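Local coordinates for DNA helicase assembly protein (PDB 1C1K) that loads the replicative helicase onto fork DNA coated with single-stranded DNA-binding protein during phage T4 replication, recombination and repair, at residues M1-R5 with Y193-I199; R53-F59 with G88-D92; F113-I117 with A204-F208; F148-Q152 with V182-Y186. The contacts are given in a common frame with arbitrary orientation. Residue numbers count along the deposited sequence, not the author numbering.

Contact 1: M1-R5 with Y193-I199; sequences MIKLR and YRKILNI
A two-stranded antiparallel sheet, the only one in this mainly helical protein, shows how an N terminus can be sewn to a distant part of its chain. Strand 2-4 pairs with strand 197-199, which directly follows helix 181-196; the axes lie 4.6 Å apart at 160°. From M1, the carbonyl O meets I199 CA at 3.4 Å in a CA-H...O contact. I2, extended at phi/psi -150/133, forms a non-hydrogen-bonded pair with I199 and packs CG1 on I199 CG1 at 3.8 Å. K3 and N198 make the hydrogen-bonded pair, K3 N to N198 O 3.0 Å and N198 N to K3 O 2.6 Å. L4, opposite L197, shares the apolar face with I2: its CD1 reaches L197 CD2 at 3.3 Å and Y193 CE1 at 3.5 Å. Helix 158-168 adds I162 to this face, against L197 and I199. Just past the strand, R5 N donates to I196 O at 2.5 Å; its extended m,t,t side chain reaches across, and NH1 makes a weak hydrogen bond to L197 O at 2.6 Å.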
loop_
_atom_site.group_PDB
_atom_site.type_symbol
_atom_site.label_atom_id
_atom_site.label_comp_id
_atom_site.label_asym_id
_atom_site.label_seq_id
_atom_site.Cartn_x
_atom_site.Cartn_y
_atom_site.Cartn_z
ATOM N N MET A 1 16.064 -2.784 -1.701
ATOM C CA MET A 1 15.264 -2.123 -2.770
ATOM C C MET A 1 14.046 -1.408 -2.198
ATOM O O MET A 1 13.679 -0.325 -2.650
ATOM C CB MET A 1 14.804 -3.162 -3.797
ATOM C CG MET A 1 13.916 -2.603 -4.905
ATOM S SD MET A 1 13.375 -3.870 -6.095
ATOM C CE MET A 1 12.189 -4.785 -5.110
ATOM N N ILE A 2 13.424 -2.010 -1.192
ATOM C CA ILE A 2 12.235 -1.417 -0.612
ATOM C C ILE A 2 12.090 -1.749 0.865
ATOM O O ILE A 2 12.237 -2.896 1.277
ATOM C CB ILE A 2 10.970 -1.883 -1.388
ATOM C CG1 ILE A 2 9.707 -1.300 -0.753
ATOM C CG2 ILE A 2 10.916 -3.409 -1.431
ATOM C CD1 ILE A 2 8.450 -1.495 -1.596
ATOM N N LYS A 3 11.797 -0.725 1.654
ATOM C CA LYS A 3 11.621 -0.873 3.091
ATOM C C LYS A 3 10.495 0.039 3.547
ATOM O O LYS A 3 10.354 1.156 3.055
ATOM C CB LYS A 3 12.904 -0.486 3.826
ATOM C CG LYS A 3 13.637 -1.652 4.444
ATOM C CD LYS A 3 13.137 -1.921 5.855
ATOM C CE LYS A 3 14.259 -1.776 6.874
ATOM N NZ LYS A 3 13.970 -0.703 7.872
ATOM N N LEU A 4 9.690 -0.451 4.479
ATOM C CA LEU A 4 8.585 0.328 5.014
ATOM C C LEU A 4 9.128 1.252 6.093
ATOM O O LEU A 4 9.897 0.821 6.956
ATOM C CB LEU A 4 7.541 -0.594 5.645
ATOM C CG LEU A 4 6.393 -1.124 4.793
ATOM C CD1 LEU A 4 5.602 0.042 4.226
ATOM C CD2 LEU A 4 6.947 -2.015 3.687
ATOM N N ARG A 5 8.749 2.521 6.035
ATOM C CA ARG A 5 9.172 3.465 7.056
ATOM C C ARG A 5 8.319 3.079 8.261
ATOM O O ARG A 5 7.155 2.704 8.111
ATOM C CB ARG A 5 8.883 4.900 6.611
ATOM C CG ARG A 5 9.729 5.338 5.425
ATOM C CD ARG A 5 9.469 6.780 5.033
ATOM N NE ARG A 5 10.406 7.217 4.001
ATOM C CZ ARG A 5 10.160 7.157 2.695
ATOM N NH1 ARG A 5 9.005 6.677 2.255
ATOM N NH2 ARG A 5 11.074 7.569 1.825
ATOM N N TYR A 193 0.551 5.212 0.663
ATOM C CA TYR A 193 1.474 4.101 0.880
ATOM C C TYR A 193 2.866 4.463 0.355
ATOM O O TYR A 193 3.880 4.104 0.944
ATOM C CB TYR A 193 0.942 2.851 0.177
ATOM C CG TYR A 193 1.553 1.523 0.611
ATOM C CD1 TYR A 193 2.249 1.392 1.824
ATOM C CD2 TYR A 193 1.428 0.395 -0.197
ATOM C CE1 TYR A 193 2.801 0.168 2.209
ATOM C CE2 TYR A 193 1.975 -0.830 0.179
ATOM C CZ TYR A 193 2.658 -0.938 1.377
ATOM O OH TYR A 193 3.206 -2.154 1.726
ATOM N N ARG A 194 2.908 5.195 -0.751
ATOM C CA ARG A 194 4.184 5.602 -1.324
ATOM C C ARG A 194 4.985 6.454 -0.332
ATOM O O ARG A 194 6.211 6.401 -0.305
ATOM C CB ARG A 194 3.944 6.370 -2.637
ATOM C CG ARG A 194 5.209 6.870 -3.335
ATOM C CD ARG A 194 4.902 7.424 -4.735
ATOM N NE ARG A 194 4.096 8.643 -4.691
ATOM C CZ ARG A 194 3.771 9.379 -5.755
ATOM N NH1 ARG A 194 4.182 9.028 -6.971
ATOM N NH2 ARG A 194 3.035 10.472 -5.602
ATOM N N LYS A 195 4.288 7.236 0.490
ATOM C CA LYS A 195 4.952 8.087 1.477
ATOM C C LYS A 195 5.688 7.289 2.553
ATOM O O LYS A 195 6.737 7.713 3.042
ATOM C CB LYS A 195 3.934 9.014 2.146
ATOM C CG LYS A 195 3.475 10.158 1.252
ATOM C CD LYS A 195 2.580 11.132 1.994
ATOM C CE LYS A 195 2.208 12.306 1.094
ATOM N NZ LYS A 195 2.462 13.619 1.753
ATOM N N ILE A 196 5.143 6.136 2.928
ATOM C CA ILE A 196 5.794 5.336 3.958
ATOM C C ILE A 196 6.751 4.285 3.394
ATOM O O ILE A 196 7.453 3.613 4.143
ATOM C CB ILE A 196 4.758 4.650 4.882
ATOM C CG1 ILE A 196 3.723 3.896 4.063
ATOM C CG2 ILE A 196 4.064 5.695 5.746
ATOM C CD1 ILE A 196 2.762 3.080 4.920
ATOM N N LEU A 197 6.792 4.149 2.073
ATOM C CA LEU A 197 7.691 3.180 1.457
ATOM C C LEU A 197 8.992 3.855 1.058
ATOM O O LEU A 197 8.984 4.883 0.386
ATOM C CB LEU A 197 7.047 2.549 0.220
ATOM C CG LEU A 197 5.994 1.460 0.437
ATOM C CD1 LEU A 197 5.375 1.090 -0.903
ATOM C CD2 LEU A 197 6.629 0.240 1.092
ATOM N N ASN A 198 10.109 3.273 1.484
ATOM C CA ASN A 198 11.434 3.787 1.165
ATOM C C ASN A 198 11.921 2.929 0.007
ATOM O O ASN A 198 12.333 1.783 0.195
ATOM C CB ASN A 198 12.362 3.629 2.369
ATOM C CG ASN A 198 13.675 4.352 2.193
ATOM O OD1 ASN A 198 14.425 4.536 3.150
ATOM N ND2 ASN A 198 13.963 4.770 0.968
ATOM N N ILE A 199 11.868 3.489 -1.196
ATOM C CA ILE A 199 12.253 2.745 -2.386
ATOM C C ILE A 199 13.461 3.301 -3.117
ATOM O O ILE A 199 13.567 4.507 -3.338
ATOM C CB ILE A 199 11.070 2.692 -3.387
ATOM C CG1 ILE A 199 9.923 1.866 -2.792
ATOM C CG2 ILE A 199 11.533 2.132 -4.737
ATOM C CD1 ILE A 199 8.592 2.086 -3.486
#

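Contact 2: R53-F59 with G88-D92; sequences RRDKYFF and GDISD
R53-D55 lead into helix 56-65, with F58 N hydrogen-bonded to D55 O at 3.0 Å. Packed on this helix start is a loop turn: between helices 83-86 and 95-107, D89-D92 form a turn closed by the hydrogen bond from D92 N to D89 O, 2.9 Å. The nearest CA atoms, those of F58 and S91, are 6.1 Å apart. F58 (chi1 t) lays its ring under S91, whose CA sits 3.8 Å from the centroid, 5° off the normal: a CH-pi contact. I90 CG2 packs on F58 CE2 at 3.7 Å and F59 CZ at 3.9 Å, and I90 also touches Y23 and F75 on neighbouring helices. D55 (chi1 p) receives both R53 NE on OD1 and R53 NH2 on OD2, each at 2.9 Å, in a bidentate salt bridge. One water joins R53 NH2 (3.0 Å) to D89 OD2 (2.7 Å); another joins D55 OD2 (2.7 Å) to S91 N (2.9 Å). Directly across the gap, S91 OG donates to D55 OD2 at 2.5 Å.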
loop_
_atom_site.group_PDB
_atom_site.type_symbol
_atom_site.label_atom_id
_atom_site.label_comp_id
_atom_site.label_asym_id
_atom_site.label_seq_id
_atom_site.Cartn_x
_atom_site.Cartn_y
_atom_site.Cartn_z
ATOM N N ARG A 53 -16.197 4.855 21.293
ATOM C CA ARG A 53 -15.977 3.569 20.622
ATOM C C ARG A 53 -16.594 2.415 21.406
ATOM O O ARG A 53 -16.465 2.348 22.624
ATOM C CB ARG A 53 -14.478 3.291 20.462
ATOM C CG ARG A 53 -13.705 4.310 19.624
ATOM C CD ARG A 53 -14.020 4.186 18.148
ATOM N NE ARG A 53 -13.633 2.893 17.579
ATOM C CZ ARG A 53 -13.006 2.752 16.416
ATOM N NH1 ARG A 53 -12.688 3.820 15.692
ATOM N NH2 ARG A 53 -12.708 1.543 15.965
ATOM N N ARG A 54 -17.247 1.500 20.697
ATOM C CA ARG A 54 -17.862 0.331 21.323
ATOM C C ARG A 54 -16.918 -0.873 21.263
ATOM O O ARG A 54 -17.257 -1.963 21.731
ATOM C CB ARG A 54 -19.162 -0.032 20.600
ATOM C CG ARG A 54 -20.136 1.121 20.401
ATOM C CD ARG A 54 -21.381 0.625 19.665
ATOM N NE ARG A 54 -21.943 1.606 18.735
ATOM C CZ ARG A 54 -21.771 1.577 17.415
ATOM N NH1 ARG A 54 -21.049 0.616 16.850
ATOM N NH2 ARG A 54 -22.344 2.498 16.656
ATOM N N ASP A 55 -15.734 -0.669 20.692
ATOM C CA ASP A 55 -14.757 -1.744 20.536
ATOM C C ASP A 55 -13.401 -1.451 21.181
ATOM O O ASP A 55 -12.364 -1.888 20.683
ATOM C CB ASP A 55 -14.543 -2.025 19.041
ATOM C CG ASP A 55 -13.967 -0.818 18.291
ATOM O OD1 ASP A 55 -13.882 0.283 18.878
ATOM O OD2 ASP A 55 -13.591 -0.966 17.105
ATOM N N LYS A 56 -13.392 -0.729 22.292
ATOM C CA LYS A 56 -12.121 -0.414 22.934
ATOM C C LYS A 56 -11.322 -1.659 23.325
ATOM O O LYS A 56 -10.097 -1.615 23.402
ATOM C CB LYS A 56 -12.363 0.496 24.141
ATOM C CG LYS A 56 -12.917 1.859 23.710
ATOM C CD LYS A 56 -12.993 2.880 24.853
ATOM C CE LYS A 56 -14.200 2.632 25.742
ATOM N NZ LYS A 56 -15.478 2.983 25.068
ATOM N N TYR A 57 -12.012 -2.775 23.551
ATOM C CA TYR A 57 -11.354 -4.032 23.914
ATOM C C TYR A 57 -10.402 -4.502 22.809
ATOM O O TYR A 57 -9.392 -5.141 23.090
ATOM C CB TYR A 57 -12.399 -5.139 24.157
ATOM C CG TYR A 57 -13.044 -5.639 22.880
ATOM C CD1 TYR A 57 -12.424 -6.613 22.092
ATOM C CD2 TYR A 57 -14.227 -5.076 22.414
ATOM C CE1 TYR A 57 -12.964 -6.998 20.871
ATOM C CE2 TYR A 57 -14.778 -5.456 21.191
ATOM C CZ TYR A 57 -14.140 -6.413 20.424
ATOM O OH TYR A 57 -14.675 -6.772 19.206
ATOM N N PHE A 58 -10.732 -4.205 21.552
ATOM C CA PHE A 58 -9.901 -4.650 20.435
ATOM C C PHE A 58 -8.498 -4.075 20.546
ATOM O O PHE A 58 -7.495 -4.785 20.412
ATOM C CB PHE A 58 -10.534 -4.219 19.104
ATOM C CG PHE A 58 -9.706 -4.573 17.886
ATOM C CD1 PHE A 58 -9.661 -5.881 17.415
ATOM C CD2 PHE A 58 -9.000 -3.590 17.198
ATOM C CE1 PHE A 58 -8.922 -6.209 16.268
ATOM C CE2 PHE A 58 -8.261 -3.903 16.055
ATOM C CZ PHE A 58 -8.224 -5.217 15.590
ATOM N N PHE A 59 -8.433 -2.777 20.803
ATOM C CA PHE A 59 -7.155 -2.101 20.915
ATOM C C PHE A 59 -6.430 -2.542 22.180
ATOM O O PHE A 59 -5.200 -2.628 22.204
ATOM C CB PHE A 59 -7.392 -0.595 20.872
ATOM C CG PHE A 59 -8.160 -0.163 19.650
ATOM C CD1 PHE A 59 -9.539 0.031 19.706
ATOM C CD2 PHE A 59 -7.518 -0.041 18.421
ATOM C CE1 PHE A 59 -10.272 0.332 18.546
ATOM C CE2 PHE A 59 -8.237 0.256 17.260
ATOM C CZ PHE A 59 -9.614 0.443 17.321
ATOM N N GLY A 88 -14.708 -0.133 6.368
ATOM C CA GLY A 88 -15.180 -0.812 7.566
ATOM C C GLY A 88 -14.220 -0.691 8.738
ATOM O O GLY A 88 -13.029 -0.436 8.545
ATOM N N ASP A 89 -14.733 -0.879 9.953
ATOM C CA ASP A 89 -13.922 -0.783 11.170
ATOM C C ASP A 89 -12.870 -1.883 11.255
ATOM O O ASP A 89 -13.119 -3.033 10.894
ATOM C CB ASP A 89 -14.814 -0.843 12.410
ATOM C CG ASP A 89 -15.500 0.479 12.703
ATOM O OD1 ASP A 89 -16.455 0.482 13.508
ATOM O OD2 ASP A 89 -15.089 1.512 12.135
ATOM N N ILE A 90 -11.698 -1.519 11.760
ATOM C CA ILE A 90 -10.587 -2.448 11.876
ATOM C C ILE A 90 -10.895 -3.630 12.786
ATOM O O ILE A 90 -10.369 -4.724 12.586
ATOM C CB ILE A 90 -9.310 -1.714 12.375
ATOM C CG1 ILE A 90 -8.091 -2.627 12.238
ATOM C CG2 ILE A 90 -9.490 -1.256 13.821
ATOM C CD1 ILE A 90 -7.714 -2.915 10.807
ATOM N N SER A 91 -11.753 -3.419 13.783
ATOM C CA SER A 91 -12.121 -4.494 14.702
ATOM C C SER A 91 -13.101 -5.491 14.069
ATOM O O SER A 91 -13.426 -6.510 14.677
ATOM C CB SER A 91 -12.739 -3.911 15.977
ATOM O OG SER A 91 -13.821 -3.056 15.667
ATOM N N ASP A 92 -13.564 -5.184 12.858
ATOM C CA ASP A 92 -14.512 -6.027 12.119
ATOM C C ASP A 92 -13.876 -6.598 10.852
ATOM O O ASP A 92 -14.520 -7.347 10.119
ATOM C CB ASP A 92 -15.734 -5.209 11.662
ATOM C CG ASP A 92 -16.540 -4.629 12.815
ATOM O OD1 ASP A 92 -16.701 -5.318 13.841
ATOM O OD2 ASP A 92 -17.023 -3.480 12.681
HETATM O O HOH W 1 -12.529 1.408 13.000
HETATM O O HOH W 2 -12.332 -0.717 14.753
HETATM O O HOH W 3 -13.002 -7.788 17.088
#

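Contact 3: F113-I117 with A204-F208; sequences FEEDI and AKNVF
Two helices of a mainly helical domain can pack mainly through apolar side chains, and the crossing of helix 109-126 with helix 201-216 illustrates it. Both segments are regular helix, with I117 N to F113 O at 2.9 Å and F208 N to A204 O at 3.0 Å. Their axes approach to 10.7 Å at a signed crossing angle of -48°. The closest CA pairs are I117 with F208 at 6.8 Å and E114 with V207 at 7.3 Å. Among the aliphatic contacts, V207 (chi1 t) points at the partner helix, and its CG1 meets E114 CG at 3.7 Å and I117 CD1 at 4.4 Å. The methylene part of E114 thus lines the interface beside true apolar groups. I117, chi1 m and chi2 t, brings CD1 to F208 CA at 3.8 Å. Aromatic rings flank these residues: F113 (chi1 t) sets CD2 against V207 CG1 at 3.9 Å, and F208 (chi1 t) sets CD1 against I117 CG1 at 3.9 Å. Helix 158-168 lies alongside, with L163 touching F113 and L164 touching F208. No hydrogen bond crosses between the segments; a backbone oxygen nevertheless meets the F113 ring edge, with A204 O 3.6 Å from F113 CE2.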
loop_
_atom_site.group_PDB
_atom_site.type_symbol
_atom_site.label_atom_id
_atom_site.label_comp_id
_atom_site.label_asym_id
_atom_site.label_seq_id
_atom_site.Cartn_x
_atom_site.Cartn_y
_atom_site.Cartn_z
ATOM N N PHE A 113 7.799 -8.971 -6.953
ATOM C CA PHE A 113 7.955 -7.899 -7.940
ATOM C C PHE A 113 8.340 -8.547 -9.276
ATOM O O PHE A 113 7.753 -8.256 -10.320
ATOM C CB PHE A 113 9.050 -6.924 -7.471
ATOM C CG PHE A 113 9.237 -5.719 -8.358
ATOM C CD1 PHE A 113 8.147 -5.065 -8.930
ATOM C CD2 PHE A 113 10.513 -5.216 -8.593
ATOM C CE1 PHE A 113 8.330 -3.918 -9.723
ATOM C CE2 PHE A 113 10.706 -4.068 -9.386
ATOM C CZ PHE A 113 9.614 -3.425 -9.946
ATOM N N GLU A 114 9.316 -9.447 -9.231
ATOM C CA GLU A 114 9.762 -10.137 -10.434
ATOM C C GLU A 114 8.609 -10.930 -11.052
ATOM O O GLU A 114 8.396 -10.905 -12.267
ATOM C CB GLU A 114 10.944 -11.054 -10.094
ATOM C CG GLU A 114 12.274 -10.297 -10.051
ATOM C CD GLU A 114 13.357 -10.979 -9.230
ATOM O OE1 GLU A 114 13.213 -12.169 -8.897
ATOM O OE2 GLU A 114 14.365 -10.312 -8.920
ATOM N N GLU A 115 7.860 -11.634 -10.216
ATOM C CA GLU A 115 6.722 -12.416 -10.691
ATOM C C GLU A 115 5.725 -11.505 -11.411
ATOM O O GLU A 115 5.279 -11.797 -12.529
ATOM C CB GLU A 115 6.036 -13.099 -9.504
ATOM C CG GLU A 115 4.813 -13.915 -9.866
ATOM C CD GLU A 115 4.091 -14.447 -8.643
ATOM O OE1 GLU A 115 4.474 -14.081 -7.510
ATOM O OE2 GLU A 115 3.140 -15.233 -8.818
ATOM N N ASP A 116 5.382 -10.395 -10.763
ATOM C CA ASP A 116 4.433 -9.442 -11.327
ATOM C C ASP A 116 4.928 -8.873 -12.656
ATOM O O ASP A 116 4.147 -8.745 -13.598
ATOM C CB ASP A 116 4.169 -8.311 -10.330
ATOM C CG ASP A 116 3.287 -8.751 -9.171
ATOM O OD1 ASP A 116 3.097 -7.947 -8.231
ATOM O OD2 ASP A 116 2.778 -9.895 -9.197
ATOM N N ILE A 117 6.217 -8.545 -12.737
ATOM C CA ILE A 117 6.776 -8.003 -13.974
ATOM C C ILE A 117 6.604 -9.007 -15.111
ATOM O O ILE A 117 6.156 -8.649 -16.197
ATOM C CB ILE A 117 8.271 -7.651 -13.812
ATOM C CG1 ILE A 117 8.421 -6.427 -12.900
ATOM C CG2 ILE A 117 8.893 -7.342 -15.166
ATOM C CD1 ILE A 117 9.792 -6.300 -12.270
ATOM N N ALA A 204 15.054 -0.790 -8.297
ATOM C CA ALA A 204 13.779 -1.293 -8.812
ATOM C C ALA A 204 13.844 -1.313 -10.341
ATOM O O ALA A 204 13.383 -2.259 -10.983
ATOM C CB ALA A 204 12.637 -0.399 -8.340
ATOM N N LYS A 205 14.429 -0.266 -10.918
ATOM C CA LYS A 205 14.583 -0.169 -12.369
ATOM C C LYS A 205 15.450 -1.310 -12.905
ATOM O O LYS A 205 15.108 -1.936 -13.909
ATOM C CB LYS A 205 15.227 1.167 -12.744
ATOM C CG LYS A 205 15.237 1.452 -14.238
ATOM C CD LYS A 205 15.813 2.831 -14.510
ATOM C CE LYS A 205 15.644 3.232 -15.968
ATOM N NZ LYS A 205 16.514 2.422 -16.864
ATOM N N ASN A 206 16.574 -1.570 -12.234
ATOM C CA ASN A 206 17.492 -2.638 -12.631
ATOM C C ASN A 206 16.767 -3.979 -12.656
ATOM O O ASN A 206 16.899 -4.752 -13.605
ATOM C CB ASN A 206 18.673 -2.731 -11.658
ATOM C CG ASN A 206 19.627 -1.548 -11.766
ATOM O OD1 ASN A 206 19.547 -0.748 -12.696
ATOM N ND2 ASN A 206 20.537 -1.439 -10.808
ATOM N N VAL A 207 15.999 -4.256 -11.605
ATOM C CA VAL A 207 15.252 -5.508 -11.522
ATOM C C VAL A 207 14.260 -5.596 -12.681
ATOM O O VAL A 207 14.123 -6.641 -13.318
ATOM C CB VAL A 207 14.494 -5.617 -10.180
ATOM C CG1 VAL A 207 13.618 -6.862 -10.167
ATOM C CG2 VAL A 207 15.492 -5.667 -9.024
ATOM N N PHE A 208 13.579 -4.489 -12.957
ATOM C CA PHE A 208 12.611 -4.430 -14.044
ATOM C C PHE A 208 13.268 -4.766 -15.394
ATOM O O PHE A 208 12.789 -5.619 -16.136
ATOM C CB PHE A 208 11.994 -3.029 -14.092
ATOM C CG PHE A 208 10.952 -2.857 -15.154
ATOM C CD1 PHE A 208 9.652 -3.310 -14.955
ATOM C CD2 PHE A 208 11.266 -2.209 -16.346
ATOM C CE1 PHE A 208 8.675 -3.119 -15.929
ATOM C CE2 PHE A 208 10.302 -2.012 -17.328
ATOM C CZ PHE A 208 9.002 -2.466 -17.121
#

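Contact 4: F148-Q152 with V182-Y186; sequences FKLLQ and VWNNY
An aromatic cluster of F148, W183 and Y186 fills the crossing of helix 181-196 with helix 146-152. The short axes lie 11.9 Å apart at 70°, and the nearest CA atoms, of F148 and W183, are 8.0 Å apart, so large side chains must bridge the gap. V182 (chi1 t) begins the contact: its CG1 is 4.2 Å from F148 CZ and 3.4 Å from Q152 NE2. W183 (chi1 t) turns its indole edge to the face of F148, itself chi1 t, in a T-shaped pair with centroids 4.8 Å apart and planes at 89°; CE3 comes within 3.5 Å of F148 CD1, while W183 NE1 is hydrogen-bonded to D175 OD2. One turn on, Y186 (chi1 -96°) offers its face to the edge of F148, offset, with centroids 5.4 Å apart and planes at 79°. Its CD2 also packs on L151 CD2 at 3.9 Å. With no hydrogen bond between the segments, the crossing rests on ring shape and dispersion, F148 serving one neighbour as face and the other as edge.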
loop_
_atom_site.group_PDB
_atom_site.type_symbol
_atom_site.label_atom_id
_atom_site.label_comp_id
_atom_site.label_asym_id
_atom_site.label_seq_id
_atom_site.Cartn_x
_atom_site.Cartn_y
_atom_site.Cartn_z
ATOM N N PHE A 148 -3.159 0.010 -14.380
ATOM C CA PHE A 148 -4.121 0.248 -13.310
ATOM C C PHE A 148 -5.132 -0.895 -13.282
ATOM O O PHE A 148 -5.522 -1.365 -12.218
ATOM C CB PHE A 148 -4.856 1.572 -13.521
ATOM C CG PHE A 148 -5.920 1.848 -12.483
ATOM C CD1 PHE A 148 -5.689 1.576 -11.136
ATOM C CD2 PHE A 148 -7.153 2.375 -12.854
ATOM C CE1 PHE A 148 -6.671 1.824 -10.178
ATOM C CE2 PHE A 148 -8.141 2.626 -11.901
ATOM C CZ PHE A 148 -7.895 2.348 -10.559
ATOM N N LYS A 149 -5.555 -1.346 -14.462
ATOM C CA LYS A 149 -6.523 -2.436 -14.561
ATOM C C LYS A 149 -5.972 -3.704 -13.929
ATOM O O LYS A 149 -6.715 -4.464 -13.303
ATOM C CB LYS A 149 -6.881 -2.709 -16.029
ATOM C CG LYS A 149 -7.925 -1.770 -16.603
ATOM C CD LYS A 149 -8.159 -2.037 -18.082
ATOM C CE LYS A 149 -9.036 -0.968 -18.717
ATOM N NZ LYS A 149 -10.287 -0.733 -17.959
ATOM N N LEU A 150 -4.673 -3.933 -14.093
ATOM C CA LEU A 150 -4.042 -5.118 -13.526
ATOM C C LEU A 150 -4.050 -5.030 -12.003
ATOM O O LEU A 150 -4.214 -6.036 -11.309
ATOM C CB LEU A 150 -2.613 -5.261 -14.052
ATOM C CG LEU A 150 -2.526 -5.660 -15.533
ATOM C CD1 LEU A 150 -1.076 -5.627 -16.001
ATOM C CD2 LEU A 150 -3.129 -7.050 -15.723
ATOM N N LEU A 151 -3.877 -3.823 -11.477
ATOM C CA LEU A 151 -3.899 -3.653 -10.033
ATOM C C LEU A 151 -5.318 -3.921 -9.540
ATOM O O LEU A 151 -5.521 -4.604 -8.537
ATOM C CB LEU A 151 -3.481 -2.231 -9.653
ATOM C CG LEU A 151 -3.622 -1.871 -8.172
ATOM C CD1 LEU A 151 -2.706 -2.755 -7.334
ATOM C CD2 LEU A 151 -3.286 -0.398 -7.984
ATOM N N GLN A 152 -6.297 -3.381 -10.258
ATOM C CA GLN A 152 -7.700 -3.558 -9.905
ATOM C C GLN A 152 -8.072 -5.032 -9.827
ATOM O O GLN A 152 -8.791 -5.450 -8.920
ATOM C CB GLN A 152 -8.594 -2.879 -10.942
ATOM C CG GLN A 152 -8.744 -1.383 -10.770
ATOM C CD GLN A 152 -9.624 -0.773 -11.843
ATOM O OE1 GLN A 152 -9.268 -0.763 -13.022
ATOM N NE2 GLN A 152 -10.783 -0.265 -11.441
ATOM N N VAL A 182 -12.953 6.292 -9.626
ATOM C CA VAL A 182 -12.391 4.981 -9.334
ATOM C C VAL A 182 -10.867 5.059 -9.219
ATOM O O VAL A 182 -10.279 4.441 -8.332
ATOM C CB VAL A 182 -12.778 3.955 -10.419
ATOM C CG1 VAL A 182 -12.038 2.650 -10.195
ATOM C CG2 VAL A 182 -14.277 3.710 -10.382
ATOM N N TRP A 183 -10.226 5.818 -10.104
ATOM C CA TRP A 183 -8.775 5.945 -10.043
ATOM C C TRP A 183 -8.390 6.734 -8.803
ATOM O O TRP A 183 -7.489 6.342 -8.068
ATOM C CB TRP A 183 -8.216 6.659 -11.278
ATOM C CG TRP A 183 -6.821 7.198 -11.038
ATOM C CD1 TRP A 183 -6.466 8.506 -10.866
ATOM C CD2 TRP A 183 -5.619 6.432 -10.855
ATOM N NE1 TRP A 183 -5.124 8.605 -10.582
ATOM C CE2 TRP A 183 -4.578 7.348 -10.570
ATOM C CE3 TRP A 183 -5.320 5.060 -10.902
ATOM C CZ2 TRP A 183 -3.262 6.938 -10.332
ATOM C CZ3 TRP A 183 -4.008 4.655 -10.664
ATOM C CH2 TRP A 183 -2.997 5.590 -10.382
ATOM N N ASN A 184 -9.072 7.853 -8.582
ATOM C CA ASN A 184 -8.798 8.706 -7.430
ATOM C C ASN A 184 -8.817 7.920 -6.120
ATOM O O ASN A 184 -7.914 8.065 -5.300
ATOM C CB ASN A 184 -9.815 9.849 -7.352
ATOM C CG ASN A 184 -9.693 10.648 -6.059
ATOM O OD1 ASN A 184 -8.643 11.225 -5.774
ATOM N ND2 ASN A 184 -10.768 10.681 -5.272
ATOM N N ASN A 185 -9.843 7.098 -5.922
ATOM C CA ASN A 185 -9.951 6.301 -4.702
ATOM C C ASN A 185 -8.688 5.466 -4.495
ATOM O O ASN A 185 -8.158 5.378 -3.382
ATOM C CB ASN A 185 -11.166 5.379 -4.779
ATOM C CG ASN A 185 -12.458 6.132 -5.050
ATOM O OD1 ASN A 185 -13.457 5.540 -5.465
ATOM N ND2 ASN A 185 -12.448 7.440 -4.816
ATOM N N TYR A 186 -8.210 4.845 -5.570
ATOM C CA TYR A 186 -7.004 4.029 -5.493
ATOM C C TYR A 186 -5.774 4.921 -5.347
ATOM O O TYR A 186 -4.868 4.622 -4.571
ATOM C CB TYR A 186 -6.857 3.170 -6.753
ATOM C CG TYR A 186 -7.393 1.764 -6.612
ATOM C CD1 TYR A 186 -8.713 1.468 -6.941
ATOM C CD2 TYR A 186 -6.577 0.729 -6.161
ATOM C CE1 TYR A 186 -9.212 0.171 -6.827
ATOM C CE2 TYR A 186 -7.065 -0.572 -6.044
ATOM C CZ TYR A 186 -8.382 -0.842 -6.379
ATOM O OH TYR A 186 -8.866 -2.126 -6.272
#

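From the N terminus, contact 1 opens first and closes only at 193-199, tying the first strand to the strand after helix 181-196, so its loop encloses contacts 2 and 4 entirely. Contact 2 closes early, joining parts of the N-terminal family region, before contact 3 opens at 113-117. Contact 4 then opens and closes within the loop of contact 3, in the C-terminal region. Contacts 1 and 3 cross, because 113-117 lies inside the loop from 1-5 to 193-199 while its partner 204-208 lies beyond it, and they touch: M1 SD lies 3.8 Å from A204 CA. Helix 181-196 links contacts 4 and 1, whereas contacts 2 and 3 lie on opposite sides of the chain's centre, about 38 Å apart between centres.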